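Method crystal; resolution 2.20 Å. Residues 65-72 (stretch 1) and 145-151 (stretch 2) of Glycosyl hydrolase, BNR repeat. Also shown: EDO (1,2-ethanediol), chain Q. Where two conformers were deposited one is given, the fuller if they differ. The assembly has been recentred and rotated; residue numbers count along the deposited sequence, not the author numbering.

Stretch 1, residues 65-72: REPERMLM
Stretch 2, residues 145-151: DHGASWE

Two chain segments can be held together without a single hydrogen bond passing between them, by stacking and close packing, while bonds within each segment hold some of the side chains. Residues 65-72 and 145-151 of this BNR-repeat glycosyl hydrolase illustrate the principle in a contact that buries only 251 Å², both sides summed; His146 gives up the most, 96 Å², followed by Leu71 with 64 Å² and Arg69 with 44 Å².

After Arg65, stretch 1 makes a type I turn from Glu66 to Arg69, closed by Arg69 N to Glu66 O at 2.8 Å, with Pro67 (-53/-25) and Glu68 (-68/-17) at its corners. The chain then extends, and residues 70-72 are strand. Stretch 2 has a type I' turn from Asp145 to Ala148, its corners His146 (62/27) and Gly147 (86/13) both at positive phi; the closing bond, Ala148 N to Asp145 O, is weak at 3.4 Å. In register, Arg69 CA lies 8.0 Å from His146 CA, and Leu71 CA 7.1 Å from Gly147 CA.

The polar half of the contact is a stack. Arg69 is m, t, t with chi4 near -85°, so an extended chain ends in a guanidinium turned to lie flat on the His146 ring, centres 3.5 Å apart and planes at 16°. His146 meets it with chi1 m and chi2 -81°. Arg69 CD comes within 3.2 Å of His146 ND1; Arg69 NE is 3.3 Å from that ND1, but the angle is too poor for a hydrogen bond. Instead Arg69 NE donates to Glu66 OE1 at 3.1 Å, a salt bridge across the turn. Glu66, m and t with chi3 47°, also places OE2 at the edge of the imidazole, 3.4 Å from His146 CE1.

The apolar half belongs to Leu71. Strand alternation points its CA-to-CB bond toward stretch 2, whereas that of selenomethionine Met70 points away. With chi1 m and chi2 t, Leu71 sets CD2 3.3 Å from His146 O and CD1 3.9 Å from Gly147 CA. Leu71 CD1 also lies at the edge of the Trp150 ring, 3.8 Å from Trp150 CZ2. Glycine suits position 147 twice over: a CB there would lie 2.6 Å from Leu71 CD1 and would be jammed against the preceding carbonyl oxygen.

Trp150 (m, chi2 86°) is steadied by a weak bond from NE1 to Gly147 O, 3.1 Å. Asp145, chi1 p, braces the loop by accepting Ser149 N at OD1 (3.0 Å) and Ser149 OG at OD2 (2.7 Å), the serine also being p. Away from the interface, ethanediol O1 donates to Ser149 O at 3.0 Å.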

# COMPACT_ATOMS: atom_id res chain seq x y z
N ARG A 65 7.30 15.51 -2.47
CA ARG A 65 7.40 16.88 -2.96
C ARG A 65 8.19 17.75 -1.99
O ARG A 65 8.87 18.66 -2.43
CB ARG A 65 6.01 17.49 -3.17
CG ARG A 65 5.18 16.76 -4.24
CD ARG A 65 3.73 17.16 -4.17
NE ARG A 65 3.15 16.73 -2.91
CZ ARG A 65 1.88 16.88 -2.54
NH1 ARG A 65 0.97 17.38 -3.36
NH2 ARG A 65 1.52 16.45 -1.35
N GLU A 66 8.07 17.48 -0.69
CA GLU A 66 8.71 18.24 0.39
C GLU A 66 9.12 17.24 1.46
O GLU A 66 8.38 17.00 2.41
CB GLU A 66 7.74 19.28 0.97
CG GLU A 66 7.13 20.21 -0.07
CD GLU A 66 6.22 21.26 0.53
OE1 GLU A 66 6.66 21.88 1.52
OE2 GLU A 66 5.10 21.46 -0.04
N PRO A 67 10.32 16.63 1.34
CA PRO A 67 10.73 15.52 2.24
C PRO A 67 10.66 15.77 3.75
O PRO A 67 10.58 14.82 4.50
CB PRO A 67 12.19 15.28 1.83
CG PRO A 67 12.25 15.72 0.44
CD PRO A 67 11.38 16.94 0.37
N GLU A 68 10.72 17.03 4.17
CA GLU A 68 10.60 17.41 5.57
C GLU A 68 9.17 17.16 6.12
O GLU A 68 8.95 17.10 7.31
CB GLU A 68 11.08 18.87 5.76
CG GLU A 68 10.25 20.04 5.15
CD GLU A 68 10.42 20.36 3.64
OE1 GLU A 68 10.97 19.55 2.84
OE2 GLU A 68 9.97 21.46 3.26
N ARG A 69 8.18 16.99 5.22
CA ARG A 69 6.80 16.75 5.60
C ARG A 69 6.42 15.26 5.60
O ARG A 69 6.78 14.54 4.65
CB ARG A 69 5.86 17.52 4.67
CG ARG A 69 6.03 19.02 4.79
CD ARG A 69 5.00 19.76 3.97
NE ARG A 69 5.12 21.22 4.07
CZ ARG A 69 4.58 21.99 5.03
NH1 ARG A 69 3.93 21.47 6.08
NH2 ARG A 69 4.76 23.31 4.96
N MSE A 70 5.74 14.82 6.67
CA MSE A 70 5.25 13.45 6.81
C MSE A 70 3.88 13.43 7.46
O MSE A 70 3.58 14.28 8.30
CB MSE A 70 6.12 12.62 7.72
CG MSE A 70 7.57 12.52 7.35
SE MSE A 70 8.37 11.10 8.44
CE MSE A 70 10.13 11.36 7.75
N LEU A 71 3.07 12.45 7.04
CA LEU A 71 1.74 12.19 7.61
C LEU A 71 1.73 10.77 8.14
O LEU A 71 2.42 9.91 7.62
CB LEU A 71 0.60 12.40 6.61
CG LEU A 71 0.31 13.85 6.13
CD1 LEU A 71 -0.99 13.90 5.37
CD2 LEU A 71 0.27 14.88 7.27
N MSE A 72 0.98 10.59 9.22
CA MSE A 72 0.84 9.34 9.93
C MSE A 72 -0.64 9.10 10.31
O MSE A 72 -1.17 9.84 11.09
CB MSE A 72 1.69 9.40 11.19
CG MSE A 72 1.49 8.21 12.13
SE MSE A 72 2.36 8.43 13.80
CE MSE A 72 4.19 8.61 13.26
N ASP A 145 -4.19 21.40 2.78
CA ASP A 145 -3.34 22.14 3.75
C ASP A 145 -2.34 21.22 4.51
O ASP A 145 -2.17 21.35 5.73
CB ASP A 145 -4.23 22.93 4.73
CG ASP A 145 -5.09 22.05 5.61
OD1 ASP A 145 -5.15 20.83 5.35
OD2 ASP A 145 -5.71 22.56 6.56
N HIS A 146 -1.68 20.33 3.76
CA HIS A 146 -0.66 19.39 4.28
C HIS A 146 -1.18 18.39 5.33
O HIS A 146 -0.41 17.90 6.17
CB HIS A 146 0.57 20.15 4.83
CG HIS A 146 1.20 21.05 3.83
ND1 HIS A 146 2.08 20.60 2.87
CD2 HIS A 146 1.07 22.39 3.62
CE1 HIS A 146 2.46 21.62 2.12
NE2 HIS A 146 1.86 22.71 2.55
N GLY A 147 -2.47 18.08 5.26
CA GLY A 147 -3.08 17.14 6.17
C GLY A 147 -3.58 17.68 7.48
O GLY A 147 -3.87 16.90 8.36
N ALA A 148 -3.67 19.01 7.62
CA ALA A 148 -4.22 19.60 8.85
C ALA A 148 -5.73 19.37 8.92
O ALA A 148 -6.24 18.98 9.98
CB ALA A 148 -3.87 21.10 8.96
N SER A 149 -6.42 19.59 7.80
CA SER A 149 -7.87 19.46 7.69
C SER A 149 -8.21 18.61 6.48
O SER A 149 -7.53 18.67 5.45
CB SER A 149 -8.56 20.83 7.59
OG SER A 149 -8.15 21.53 6.43
N TRP A 150 -9.26 17.81 6.63
CA TRP A 150 -9.71 16.88 5.62
C TRP A 150 -11.19 17.06 5.36
O TRP A 150 -11.94 17.34 6.30
CB TRP A 150 -9.47 15.46 6.13
CG TRP A 150 -8.00 15.15 6.30
CD1 TRP A 150 -7.22 15.40 7.39
CD2 TRP A 150 -7.15 14.54 5.33
NE1 TRP A 150 -5.94 15.00 7.16
CE2 TRP A 150 -5.86 14.48 5.90
CE3 TRP A 150 -7.35 14.07 4.02
CZ2 TRP A 150 -4.78 13.94 5.22
CZ3 TRP A 150 -6.28 13.56 3.34
CH2 TRP A 150 -5.01 13.49 3.94
N GLU A 151 -11.59 16.93 4.09
CA GLU A 151 -13.00 16.98 3.70
C GLU A 151 -13.28 15.73 2.84
O GLU A 151 -12.36 15.21 2.18
CB GLU A 151 -13.30 18.26 2.90
CG GLU A 151 -12.77 18.21 1.45
CD GLU A 151 -12.76 19.54 0.71
OE1 GLU A 151 -13.47 20.49 1.14
OE2 GLU A 151 -12.00 19.60 -0.30
C1 EDO Q . -9.17 20.86 3.63
O1 EDO Q . -7.74 20.85 3.43
C2 EDO Q . -9.92 20.49 2.36
O2 EDO Q . -9.39 21.21 1.24